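Local coordinates for twitching motility pilus retraction protein (Geobacter sulfurreducens PCA, PDB 5ZFQ) that powers retraction of the type IV pilus as an ATPase motor, probably working as a ring of six subunits, at residues Leu130-Leu135 and Val139-Leu144; Gln292-Asn297 and Arg303-Glu308; Ser330-Gly335 and Phe339-Met344; Ser347-Leu352 and Lys373-Ser378. All blocks are in the same frame, centred on the assembly; numbering follows the deposited sequence.

Interaction 1 (Leu130-Leu135 and Val139-Leu144); sequences LTFEEL and VVVKEL
Phe132 reaches from the short helix 132-135 to the next helix, 139-144, and lies with one ring face toward Lys142, whose CA sits 4.1 Å above the ring plane and off toward the rim. Val141 meets the same ring differently: its CG1 comes in at the edge, near the ring plane, 3.8 Å from Phe132 CE2. That methyl stands anti to the backbone N of Val141 (chi1 -174°), which turns it toward the ring, and the two side chains slant past one another. Beyond the aromatic group, Lys142 and Glu133 cross at about a right angle. The lysine starts out extended and then bends at its last two torsions, so that NZ swings back to Glu133 OE2 in a salt bridge of 2.6 Å. Glu133 is itself bent at chi2 (51°). Thr131 N donates to Glu134 OE1, nearly straight at the hydrogen (169°) but from above the carboxylate plane, as in one half of a capping box at the start of helix 132-135. Helix 162-176, which follows the probable P-loop, backs the contact: Ile169 and Lys172 touch Phe132, and Lys172 also touches Lys142. On the other helix, Val141 rests on Met290 of strand 286-296. The contact therefore combines a buried aromatic-aliphatic base with an ion pair at the more exposed side. Hydrophobic packing ties the two helices to the core, while the ion pair with Lys142 would probably favour the charged form of Glu133.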
loop_
_atom_site.group_PDB
_atom_site.type_symbol
_atom_site.label_atom_id
_atom_site.label_comp_id
_atom_site.label_asym_id
_atom_site.label_seq_id
_atom_site.Cartn_x
_atom_site.Cartn_y
_atom_site.Cartn_z
ATOM N N LEU A 130 44.533 5.878 10.442
ATOM C CA LEU A 130 44.772 7.073 11.258
ATOM C C LEU A 130 44.363 6.911 12.722
ATOM O O LEU A 130 43.336 6.291 13.030
ATOM C CB LEU A 130 44.018 8.266 10.663
ATOM C CG LEU A 130 44.396 8.674 9.241
ATOM C CD1 LEU A 130 43.323 9.587 8.653
ATOM C CD2 LEU A 130 45.783 9.334 9.223
ATOM N N THR A 131 45.149 7.486 13.627
ATOM C CA THR A 131 44.829 7.376 15.050
ATOM C C THR A 131 43.979 8.561 15.578
ATOM O O THR A 131 43.727 9.536 14.867
ATOM C CB THR A 131 46.123 7.231 15.899
ATOM O OG1 THR A 131 45.770 6.936 17.263
ATOM C CG2 THR A 131 46.978 8.489 15.841
ATOM N N PHE A 132 43.521 8.440 16.821
ATOM C CA PHE A 132 42.786 9.504 17.489
ATOM C C PHE A 132 43.577 10.806 17.518
ATOM O O PHE A 132 43.033 11.874 17.235
ATOM C CB PHE A 132 42.436 9.092 18.916
ATOM C CG PHE A 132 41.657 7.823 19.003
ATOM C CD1 PHE A 132 42.302 6.599 19.010
ATOM C CD2 PHE A 132 40.278 7.855 19.071
ATOM C CE1 PHE A 132 41.582 5.422 19.095
ATOM C CE2 PHE A 132 39.555 6.694 19.150
ATOM C CZ PHE A 132 40.205 5.472 19.165
ATOM N N GLU A 133 44.857 10.691 17.878
ATOM C CA GLU A 133 45.803 11.803 17.884
ATOM C C GLU A 133 45.745 12.534 16.557
ATOM O O GLU A 133 45.504 13.745 16.501
ATOM C CB GLU A 133 47.244 11.320 18.133
ATOM C CG GLU A 133 47.547 10.614 19.478
ATOM C CD GLU A 133 46.605 9.450 19.847
ATOM O OE1 GLU A 133 46.194 8.663 18.958
ATOM O OE2 GLU A 133 46.300 9.307 21.053
ATOM N N GLU A 134 45.959 11.771 15.490
ATOM C CA GLU A 134 46.024 12.300 14.133
ATOM C C GLU A 134 44.686 12.859 13.640
ATOM O O GLU A 134 44.650 13.773 12.819
ATOM C CB GLU A 134 46.519 11.208 13.180
ATOM C CG GLU A 134 47.976 10.789 13.399
ATOM C CD GLU A 134 48.248 9.346 12.968
ATOM O OE1 GLU A 134 47.280 8.641 12.590
ATOM O OE2 GLU A 134 49.424 8.910 13.038
ATOM N N LEU A 135 43.581 12.314 14.127
ATOM C CA LEU A 135 42.282 12.826 13.722
ATOM C C LEU A 135 41.872 14.021 14.591
ATOM O O LEU A 135 40.878 14.704 14.317
ATOM C CB LEU A 135 41.234 11.715 13.781
ATOM C CG LEU A 135 41.480 10.638 12.722
ATOM C CD1 LEU A 135 40.516 9.479 12.860
ATOM C CD2 LEU A 135 41.403 11.255 11.326
ATOM N N VAL A 139 40.639 12.710 24.112
ATOM C CA VAL A 139 40.889 11.431 24.760
ATOM C C VAL A 139 39.600 10.721 25.161
ATOM O O VAL A 139 39.588 9.503 25.346
ATOM C CB VAL A 139 41.758 11.607 26.000
ATOM C CG1 VAL A 139 43.001 12.438 25.653
ATOM C CG2 VAL A 139 40.956 12.265 27.104
ATOM N N VAL A 140 38.509 11.469 25.282
ATOM C CA VAL A 140 37.252 10.874 25.731
ATOM C C VAL A 140 36.789 9.842 24.725
ATOM O O VAL A 140 36.126 8.870 25.082
ATOM C CB VAL A 140 36.141 11.933 25.941
ATOM C CG1 VAL A 140 35.714 12.570 24.604
ATOM C CG2 VAL A 140 34.950 11.319 26.675
ATOM N N VAL A 141 37.164 10.042 23.465
ATOM C CA VAL A 141 36.747 9.113 22.421
ATOM C C VAL A 141 37.493 7.818 22.636
ATOM O O VAL A 141 36.916 6.744 22.574
ATOM C CB VAL A 141 37.024 9.636 21.005
ATOM C CG1 VAL A 141 36.432 8.677 19.993
ATOM C CG2 VAL A 141 36.434 11.019 20.819
ATOM N N LYS A 142 38.786 7.946 22.911
ATOM C CA LYS A 142 39.629 6.804 23.220
ATOM C C LYS A 142 39.078 6.029 24.417
ATOM O O LYS A 142 39.040 4.790 24.402
ATOM C CB LYS A 142 41.064 7.263 23.470
ATOM C CG LYS A 142 42.010 6.105 23.596
ATOM C CD LYS A 142 43.481 6.497 23.419
ATOM C CE LYS A 142 43.762 7.923 23.848
ATOM N NZ LYS A 142 44.548 8.651 22.810
ATOM N N GLU A 143 38.635 6.762 25.436
ATOM C CA GLU A 143 38.026 6.149 26.605
ATOM C C GLU A 143 36.765 5.388 26.217
ATOM O O GLU A 143 36.486 4.311 26.759
ATOM C CB GLU A 143 37.686 7.200 27.659
ATOM C CG GLU A 143 38.893 7.787 28.380
ATOM C CD GLU A 143 38.512 8.860 29.405
ATOM O OE1 GLU A 143 37.292 9.082 29.631
ATOM O OE2 GLU A 143 39.446 9.474 29.982
ATOM N N LEU A 144 35.997 5.957 25.289
ATOM C CA LEU A 144 34.758 5.328 24.836
ATOM C C LEU A 144 35.038 4.032 24.086
ATOM O O LEU A 144 34.217 3.115 24.096
ATOM C CB LEU A 144 33.957 6.279 23.952
ATOM C CG LEU A 144 33.202 7.397 24.672
ATOM C CD1 LEU A 144 32.552 8.263 23.636
ATOM C CD2 LEU A 144 32.166 6.822 25.586
#

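Interaction 2 (Gln292-Asn297 and Arg303-Glu308)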
loop_
_atom_site.group_PDB
_atom_site.type_symbol
_atom_site.label_atom_id
_atom_site.label_comp_id
_atom_site.label_asym_id
_atom_site.label_seq_id
_atom_site.Cartn_x
_atom_site.Cartn_y
_atom_site.Cartn_z
ATOM N N GLN A 292 29.419 14.859 14.870
ATOM C CA GLN A 292 30.509 15.467 14.160
ATOM C C GLN A 292 30.236 16.342 12.990
ATOM O O GLN A 292 29.284 16.164 12.310
ATOM C CB GLN A 292 31.383 14.363 13.641
ATOM C CG GLN A 292 31.907 13.455 14.715
ATOM C CD GLN A 292 32.923 12.500 14.194
ATOM O OE1 GLN A 292 33.120 12.399 13.017
ATOM N NE2 GLN A 292 33.569 11.798 15.077
ATOM N N THR A 293 31.075 17.344 12.824
ATOM C CA THR A 293 31.049 18.213 11.669
ATOM C C THR A 293 32.423 18.494 11.123
ATOM O O THR A 293 33.298 18.825 11.857
ATOM C CB THR A 293 30.508 19.605 11.971
ATOM O OG1 THR A 293 29.294 19.515 12.682
ATOM C CG2 THR A 293 30.204 20.272 10.719
ATOM N N LEU A 294 32.633 18.327 9.837
ATOM C CA LEU A 294 33.878 18.800 9.241
ATOM C C LEU A 294 33.634 20.196 8.681
ATOM O O LEU A 294 32.972 20.365 7.643
ATOM C CB LEU A 294 34.376 17.852 8.142
ATOM C CG LEU A 294 34.982 16.513 8.600
ATOM C CD1 LEU A 294 35.259 15.588 7.402
ATOM C CD2 LEU A 294 36.242 16.724 9.461
ATOM N N LEU A 295 34.141 21.195 9.395
ATOM C CA LEU A 295 34.030 22.579 8.968
ATOM C C LEU A 295 35.207 22.915 8.072
ATOM O O LEU A 295 36.184 22.182 8.061
ATOM C CB LEU A 295 33.981 23.508 10.186
ATOM C CG LEU A 295 32.747 23.275 11.066
ATOM C CD1 LEU A 295 32.869 24.035 12.361
ATOM C CD2 LEU A 295 31.487 23.681 10.324
ATOM N N PRO A 296 35.107 24.002 7.287
ATOM C CA PRO A 296 36.284 24.505 6.571
ATOM C C PRO A 296 37.257 25.203 7.511
ATOM O O PRO A 296 36.817 25.825 8.473
ATOM C CB PRO A 296 35.687 25.503 5.569
ATOM C CG PRO A 296 34.408 25.920 6.148
ATOM C CD PRO A 296 33.879 24.702 6.868
ATOM N N ASN A 297 38.557 25.117 7.261
ATOM C CA ASN A 297 39.460 25.911 8.078
ATOM C C ASN A 297 39.385 27.372 7.640
ATOM O O ASN A 297 38.831 27.687 6.575
ATOM C CB ASN A 297 40.905 25.385 8.027
ATOM C CG ASN A 297 41.417 25.145 6.609
ATOM O OD1 ASN A 297 41.033 25.837 5.660
ATOM N ND2 ASN A 297 42.307 24.161 6.467
ATOM N N ARG A 303 39.955 20.993 6.063
ATOM C CA ARG A 303 38.819 20.841 6.978
ATOM C C ARG A 303 39.216 20.416 8.390
ATOM O O ARG A 303 40.000 19.484 8.566
ATOM C CB ARG A 303 37.817 19.823 6.424
ATOM C CG ARG A 303 37.088 20.293 5.176
ATOM C CD ARG A 303 35.885 19.422 4.867
ATOM N NE ARG A 303 36.251 18.110 4.323
ATOM C CZ ARG A 303 35.397 17.091 4.212
ATOM N NH1 ARG A 303 34.139 17.238 4.632
ATOM N NH2 ARG A 303 35.791 15.925 3.695
ATOM N N VAL A 304 38.589 21.038 9.375
ATOM C CA VAL A 304 38.796 20.745 10.777
ATOM C C VAL A 304 37.551 20.115 11.369
ATOM O O VAL A 304 36.481 20.295 10.881
ATOM C CB VAL A 304 39.171 21.982 11.586
ATOM C CG1 VAL A 304 40.479 22.526 11.110
ATOM C CG2 VAL A 304 38.115 23.042 11.476
ATOM N N LEU A 305 37.718 19.360 12.433
ATOM C CA LEU A 305 36.619 18.680 13.054
ATOM C C LEU A 305 36.057 19.345 14.282
ATOM O O LEU A 305 36.771 19.789 15.123
ATOM C CB LEU A 305 37.030 17.266 13.392
ATOM C CG LEU A 305 35.903 16.431 13.961
ATOM C CD1 LEU A 305 35.022 15.910 12.863
ATOM C CD2 LEU A 305 36.406 15.306 14.821
ATOM N N ALA A 306 34.744 19.443 14.322
ATOM C CA ALA A 306 34.004 19.984 15.433
ATOM C C ALA A 306 33.223 18.795 15.966
ATOM O O ALA A 306 32.643 18.042 15.243
ATOM C CB ALA A 306 33.119 21.111 15.009
ATOM N N LEU A 307 33.181 18.663 17.261
ATOM C CA LEU A 307 32.659 17.441 17.835
ATOM C C LEU A 307 31.875 17.692 19.117
ATOM O O LEU A 307 32.368 18.332 20.063
ATOM C CB LEU A 307 33.813 16.465 18.099
ATOM C CG LEU A 307 33.540 15.141 18.807
ATOM C CD1 LEU A 307 32.913 14.086 17.882
ATOM C CD2 LEU A 307 34.840 14.650 19.433
ATOM N N GLU A 308 30.691 17.128 19.185
ATOM C CA GLU A 308 29.905 17.209 20.364
ATOM C C GLU A 308 29.946 15.814 20.938
ATOM O O GLU A 308 29.690 14.872 20.256
ATOM C CB GLU A 308 28.498 17.618 20.023
ATOM C CG GLU A 308 27.522 17.348 21.135
ATOM C CD GLU A 308 26.369 18.294 21.185
ATOM O OE1 GLU A 308 26.557 19.444 21.514
ATOM O OE2 GLU A 308 25.267 17.885 20.913
#
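Four backbone bonds join Thr293 to Ala306 and Leu295 to Val304, the hydrogen-bonded pairs of an antiparallel beta hairpin at the edge of the central mixed sheet. Thr293 N donates a hydrogen bond to Ala306 O at 3.0 Å, and Ala306 N returns one to Thr293 O at 2.9 Å. The pair nearer the turn is more bent. Leu295 N meets Val304 O at an angle of only 138° at the hydrogen, and Val304 N bonds Leu295 O at 3.0 Å. CA-H...O contacts fill in between, as from Leu294 CA to Val304 O. On one face, Leu295 CD1 packs on Ala306 CB at 4.0 Å, and helix 344-353 lies over this side through Met344, Leu348 and Leu351. Nearer the turn, Asn297 OD1 accepts a bond from Gly300 N. The opposite face carries Gln292, Leu294, Leu305 and Leu307. Leu305, with CG anti to the backbone N (chi1 -176°), leans across the strands so that its CD1 meets Leu294 CD2 at 3.7 Å. Arg303 NH1 is hydrogen-bonded to Gly159 O in the probable P-loop, linking the hairpin to that loop. Over one face of the same guanidinium lies Leu294 CD1, 3.4 Å from Arg303 NH1.

Interaction 3 (Ser330-Gly335 and Phe339-Met344); sequences SQMQVG and FGMQTM
The ring of Phe339 has Gly335 O at its edge, near its plane, 4.2 Å from CD2; away from this contact the ring touches Asn313. The same oxygen is 3.5 Å from Phe339 CB and takes a hydrogen bond of 3.0 Å from Phe339 N, which stands 28° off the carbonyl plane. Met341 N adds a weak second bond to Gly335 O at 3.3 Å, so the chain between 339 and 341 curls round one carbonyl. Gly340 carries the turn with a positive phi (78°). From there Met341 heads back toward helix 328-333: it passes beside Gly335, which has no side chain to stand in the way, and brings SD to 3.9 Å from Gln331 O. Its chain, bent at chi3, crosses Met332 at about a right angle. Further along, Thr343 CG2 packs on Met332 CB at 3.8 Å, leaving OG1 to cap the next helix through Gln346 N. Gln342 NE2 instead bonds Leu307 O on the hairpin, and Met310 of strand 303-310 touches both methionines. Between these two segments, then, the polar hold is one carbonyl just past the helix, which takes the N-H of Phe339 and, weakly, that of Met341. That fixes the start of the loop; thioether chains pack its middle, and its far end is bonded to the hairpin and to helix 344-353.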
loop_
_atom_site.group_PDB
_atom_site.type_symbol
_atom_site.label_atom_id
_atom_site.label_comp_id
_atom_site.label_asym_id
_atom_site.label_seq_id
_atom_site.Cartn_x
_atom_site.Cartn_y
_atom_site.Cartn_z
ATOM N N SER A 330 22.160 20.580 29.293
ATOM C CA SER A 330 22.665 21.196 30.520
ATOM C C SER A 330 23.797 20.402 31.169
ATOM O O SER A 330 24.825 20.965 31.559
ATOM C CB SER A 330 21.524 21.365 31.520
ATOM O OG SER A 330 22.016 21.707 32.805
ATOM N N GLN A 331 23.599 19.093 31.286
ATOM C CA GLN A 331 24.610 18.214 31.858
ATOM C C GLN A 331 25.886 18.196 31.014
ATOM O O GLN A 331 26.976 17.940 31.518
ATOM C CB GLN A 331 24.048 16.805 32.014
ATOM C CG GLN A 331 22.984 16.721 33.074
ATOM C CD GLN A 331 23.478 17.227 34.429
ATOM O OE1 GLN A 331 24.441 16.689 34.994
ATOM N NE2 GLN A 331 22.820 18.274 34.955
ATOM N N MET A 332 25.756 18.491 29.730
ATOM C CA MET A 332 26.914 18.431 28.857
ATOM C C MET A 332 27.792 19.681 28.987
ATOM O O MET A 332 28.999 19.644 28.694
ATOM C CB MET A 332 26.460 18.232 27.414
ATOM C CG MET A 332 25.402 17.166 27.290
ATOM S SD MET A 332 24.902 16.796 25.608
ATOM C CE MET A 332 26.394 17.144 24.659
ATOM N N GLN A 333 27.187 20.778 29.398
ATOM C CA GLN A 333 27.897 22.027 29.569
ATOM C C GLN A 333 28.942 21.936 30.661
ATOM O O GLN A 333 30.069 22.380 30.506
ATOM C CB GLN A 333 26.905 23.114 29.900
ATOM C CG GLN A 333 26.453 23.932 28.716
ATOM C CD GLN A 333 25.077 24.495 28.926
ATOM O OE1 GLN A 333 24.402 24.134 29.861
ATOM N NE2 GLN A 333 24.660 25.386 28.060
ATOM N N VAL A 334 28.572 21.296 31.755
ATOM C CA VAL A 334 29.444 21.165 32.907
ATOM C C VAL A 334 30.178 19.844 33.055
ATOM O O VAL A 334 30.776 19.611 34.089
ATOM C CB VAL A 334 28.644 21.375 34.189
ATOM C CG1 VAL A 334 27.674 22.510 33.992
ATOM C CG2 VAL A 334 27.893 20.122 34.536
ATOM N N GLY A 335 30.119 18.987 32.041
ATOM C CA GLY A 335 30.712 17.674 32.100
ATOM C C GLY A 335 32.110 17.444 31.602
ATOM O O GLY A 335 32.569 16.322 31.588
ATOM N N PHE A 339 33.661 13.911 33.046
ATOM C CA PHE A 339 33.273 12.982 31.998
ATOM C C PHE A 339 33.826 13.193 30.603
ATOM O O PHE A 339 33.655 12.342 29.771
ATOM C CB PHE A 339 31.769 12.928 31.867
ATOM C CG PHE A 339 31.060 12.552 33.117
ATOM C CD1 PHE A 339 30.661 11.263 33.325
ATOM C CD2 PHE A 339 30.759 13.496 34.058
ATOM C CE1 PHE A 339 29.997 10.915 34.468
ATOM C CE2 PHE A 339 30.098 13.166 35.198
ATOM C CZ PHE A 339 29.717 11.870 35.407
ATOM N N GLY A 340 34.465 14.308 30.335
ATOM C CA GLY A 340 35.003 14.552 29.022
ATOM C C GLY A 340 33.966 14.987 28.017
ATOM O O GLY A 340 34.271 15.121 26.865
ATOM N N MET A 341 32.750 15.230 28.453
ATOM C CA MET A 341 31.721 15.661 27.554
ATOM C C MET A 341 32.004 17.051 27.050
ATOM O O MET A 341 32.649 17.804 27.700
ATOM C CB MET A 341 30.387 15.735 28.262
ATOM C CG MET A 341 30.035 14.577 29.129
ATOM S SD MET A 341 28.363 14.727 29.704
ATOM C CE MET A 341 27.525 14.960 28.198
ATOM N N GLN A 342 31.525 17.371 25.867
ATOM C CA GLN A 342 31.654 18.695 25.348
ATOM C C GLN A 342 30.505 18.980 24.456
ATOM O O GLN A 342 30.095 18.134 23.730
ATOM C CB GLN A 342 32.940 18.864 24.577
ATOM C CG GLN A 342 33.188 17.818 23.534
ATOM C CD GLN A 342 34.563 17.886 22.934
ATOM O OE1 GLN A 342 35.547 17.710 23.605
ATOM N NE2 GLN A 342 34.623 18.123 21.658
ATOM N N THR A 343 29.991 20.191 24.486
ATOM C CA THR A 343 28.941 20.581 23.557
ATOM C C THR A 343 29.573 21.013 22.237
ATOM O O THR A 343 30.771 21.319 22.178
ATOM C CB THR A 343 28.070 21.736 24.099
ATOM O OG1 THR A 343 28.887 22.890 24.315
ATOM C CG2 THR A 343 27.398 21.351 25.421
ATOM N N MET A 344 28.753 21.030 21.186
ATOM C CA MET A 344 29.141 21.580 19.901
ATOM C C MET A 344 29.611 23.021 20.077
ATOM O O MET A 344 30.637 23.406 19.525
ATOM C CB MET A 344 27.983 21.504 18.899
ATOM C CG MET A 344 28.346 22.029 17.528
ATOM S SD MET A 344 29.770 21.134 16.820
ATOM C CE MET A 344 29.102 19.485 16.625
#

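Interaction 4 (Ser347-Leu352 and Lys373-Ser378)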
loop_
_atom_site.group_PDB
_atom_site.type_symbol
_atom_site.label_atom_id
_atom_site.label_comp_id
_atom_site.label_asym_id
_atom_site.label_seq_id
_atom_site.Cartn_x
_atom_site.Cartn_y
_atom_site.Cartn_z
ATOM N N SER A 347 33.024 22.971 21.618
ATOM C CA SER A 347 33.964 22.573 20.570
ATOM C C SER A 347 34.250 23.727 19.618
ATOM O O SER A 347 35.415 24.018 19.327
ATOM C CB SER A 347 33.427 21.370 19.776
ATOM O OG SER A 347 34.391 20.891 18.848
ATOM N N LEU A 348 33.189 24.368 19.118
ATOM C CA LEU A 348 33.346 25.536 18.241
ATOM C C LEU A 348 34.203 26.616 18.920
ATOM O O LEU A 348 35.105 27.195 18.304
ATOM C CB LEU A 348 31.983 26.118 17.849
ATOM C CG LEU A 348 31.178 25.354 16.803
ATOM C CD1 LEU A 348 29.735 25.873 16.702
ATOM C CD2 LEU A 348 31.871 25.448 15.484
ATOM N N PHE A 349 33.911 26.864 20.195
ATOM C CA PHE A 349 34.620 27.868 20.973
ATOM C C PHE A 349 36.106 27.530 21.039
ATOM O O PHE A 349 36.964 28.414 21.063
ATOM C CB PHE A 349 34.014 27.967 22.381
ATOM C CG PHE A 349 34.793 28.835 23.320
ATOM C CD1 PHE A 349 34.584 30.212 23.349
ATOM C CD2 PHE A 349 35.739 28.278 24.184
ATOM C CE1 PHE A 349 35.303 31.030 24.222
ATOM C CE2 PHE A 349 36.462 29.085 25.054
ATOM C CZ PHE A 349 36.237 30.467 25.075
ATOM N N SER A 350 36.395 26.234 21.058
ATOM C CA SER A 350 37.754 25.748 21.168
ATOM C C SER A 350 38.478 25.947 19.833
ATOM O O SER A 350 39.639 26.375 19.792
ATOM C CB SER A 350 37.747 24.275 21.595
ATOM O OG SER A 350 39.058 23.781 21.789
ATOM N N LEU A 351 37.782 25.646 18.742
ATOM C CA LEU A 351 38.348 25.842 17.411
ATOM C C LEU A 351 38.660 27.315 17.139
ATOM O O LEU A 351 39.651 27.632 16.477
ATOM C CB LEU A 351 37.410 25.285 16.338
ATOM C CG LEU A 351 37.383 23.754 16.368
ATOM C CD1 LEU A 351 36.294 23.175 15.462
ATOM C CD2 LEU A 351 38.776 23.205 16.016
ATOM N N LEU A 352 37.826 28.205 17.667
ATOM C CA LEU A 352 38.040 29.642 17.524
ATOM C C LEU A 352 39.269 30.157 18.299
ATOM O O LEU A 352 40.026 30.973 17.770
ATOM C CB LEU A 352 36.784 30.399 17.959
ATOM C CG LEU A 352 35.648 30.307 16.944
ATOM C CD1 LEU A 352 34.354 30.873 17.523
ATOM C CD2 LEU A 352 36.042 31.031 15.649
ATOM N N LYS A 373 28.407 33.565 21.471
ATOM C CA LYS A 373 28.861 34.933 21.808
ATOM C C LYS A 373 29.114 35.110 23.308
ATOM O O LYS A 373 30.156 35.655 23.709
ATOM C CB LYS A 373 27.883 36.021 21.341
ATOM C CG LYS A 373 27.253 35.775 20.019
ATOM C CD LYS A 373 27.750 36.928 19.127
ATOM C CE LYS A 373 27.767 36.645 17.678
ATOM N NZ LYS A 373 29.169 36.295 17.110
ATOM N N GLN A 374 28.181 34.630 24.128
ATOM C CA GLN A 374 28.308 34.769 25.575
ATOM C C GLN A 374 29.624 34.147 26.085
ATOM O O GLN A 374 30.346 34.751 26.901
ATOM C CB GLN A 374 27.093 34.140 26.272
ATOM C CG GLN A 374 26.625 34.851 27.562
ATOM C CD GLN A 374 26.439 36.360 27.384
ATOM O OE1 GLN A 374 25.536 36.819 26.670
ATOM N NE2 GLN A 374 27.306 37.137 28.024
ATOM N N MET A 375 29.936 32.954 25.572
ATOM C CA MET A 375 31.193 32.277 25.888
ATOM C C MET A 375 32.398 33.064 25.399
ATOM O O MET A 375 33.419 33.142 26.081
ATOM C CB MET A 375 31.223 30.876 25.280
ATOM C CG MET A 375 30.240 29.904 25.912
ATOM S SD MET A 375 29.983 28.430 24.907
ATOM C CE MET A 375 31.556 27.588 25.072
ATOM N N LEU A 376 32.279 33.648 24.214
ATOM C CA LEU A 376 33.412 34.328 23.620
ATOM C C LEU A 376 33.715 35.614 24.384
ATOM O O LEU A 376 34.870 36.058 24.435
ATOM C CB LEU A 376 33.148 34.600 22.140
ATOM C CG LEU A 376 33.236 33.347 21.259
ATOM C CD1 LEU A 376 32.554 33.583 19.912
ATOM C CD2 LEU A 376 34.689 32.929 21.081
ATOM N N ALA A 377 32.680 36.192 24.996
ATOM C CA ALA A 377 32.829 37.381 25.839
ATOM C C ALA A 377 33.785 37.132 27.016
ATOM O O ALA A 377 34.625 37.984 27.361
ATOM C CB ALA A 377 31.468 37.829 26.348
ATOM N N SER A 378 33.654 35.950 27.615
ATOM C CA SER A 378 34.495 35.534 28.735
ATOM C C SER A 378 35.736 34.772 28.260
ATOM O O SER A 378 36.651 35.354 27.665
ATOM C CB SER A 378 33.677 34.676 29.701
ATOM O OG SER A 378 32.462 35.332 30.031
#
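Phe349 of helix 344-353 projects at Met375 and Leu376 of helix 369-377, the last helix of the model, in a helix-helix packing at the C-terminal end of the chain. The two short axes come within 10.4 Å and run at 46° to each other, a spacing bridged by large side chains. Apolar contacts do most of the work. A chi1 of 172° swings the Phe349 ring out from its helix, and it passes Leu376 running the other way, bringing Leu376 CD2 to 3.5 Å from Phe349 CD1. Met375 slants past the root of the same ring, its chain bent at chi3 so that CE rests 3.7 Å from Phe349 CB. Leu352 completes the apolar patch by crossing Leu376 at about a right angle, CD1 of Leu352 standing 4.0 Å from CD1 of Leu376. Helix 359-365 fills in beside the contact, where Ala362 touches Leu352 and Leu359 touches Leu376. Polar groups play a smaller part. Ser347, two residues before Phe349, faces the other way, and its OG bonds Leu307 N on the hairpin: helix 344-353 thus lies between the sheet edge and the last helix. Across the contact itself, Met375 O approaches the ring obliquely, 3.4 Å from Phe349 CE1.

In the fold
Interaction 2 is the buried member of the set, and backbone bonding within the sheet dominates it. The other three involve elements round that sheet edge. Interaction 1 touches it through Val141 and Leu307 and mixes buried apolar packing with an exposed ion pair. Interaction 3, partly buried, is bonded to the hairpin, as where Met344 N meets Glu308 OE1, and its Phe339 and Gly340 carbonyls pack against Val140 of interaction 1. Interaction 4 is a surface contact with side-chain chemistry almost wholly apolar. It shares helix 344-353 with the end of interaction 3, while its centre lies about 23 Å from that of interaction 1, without touching it.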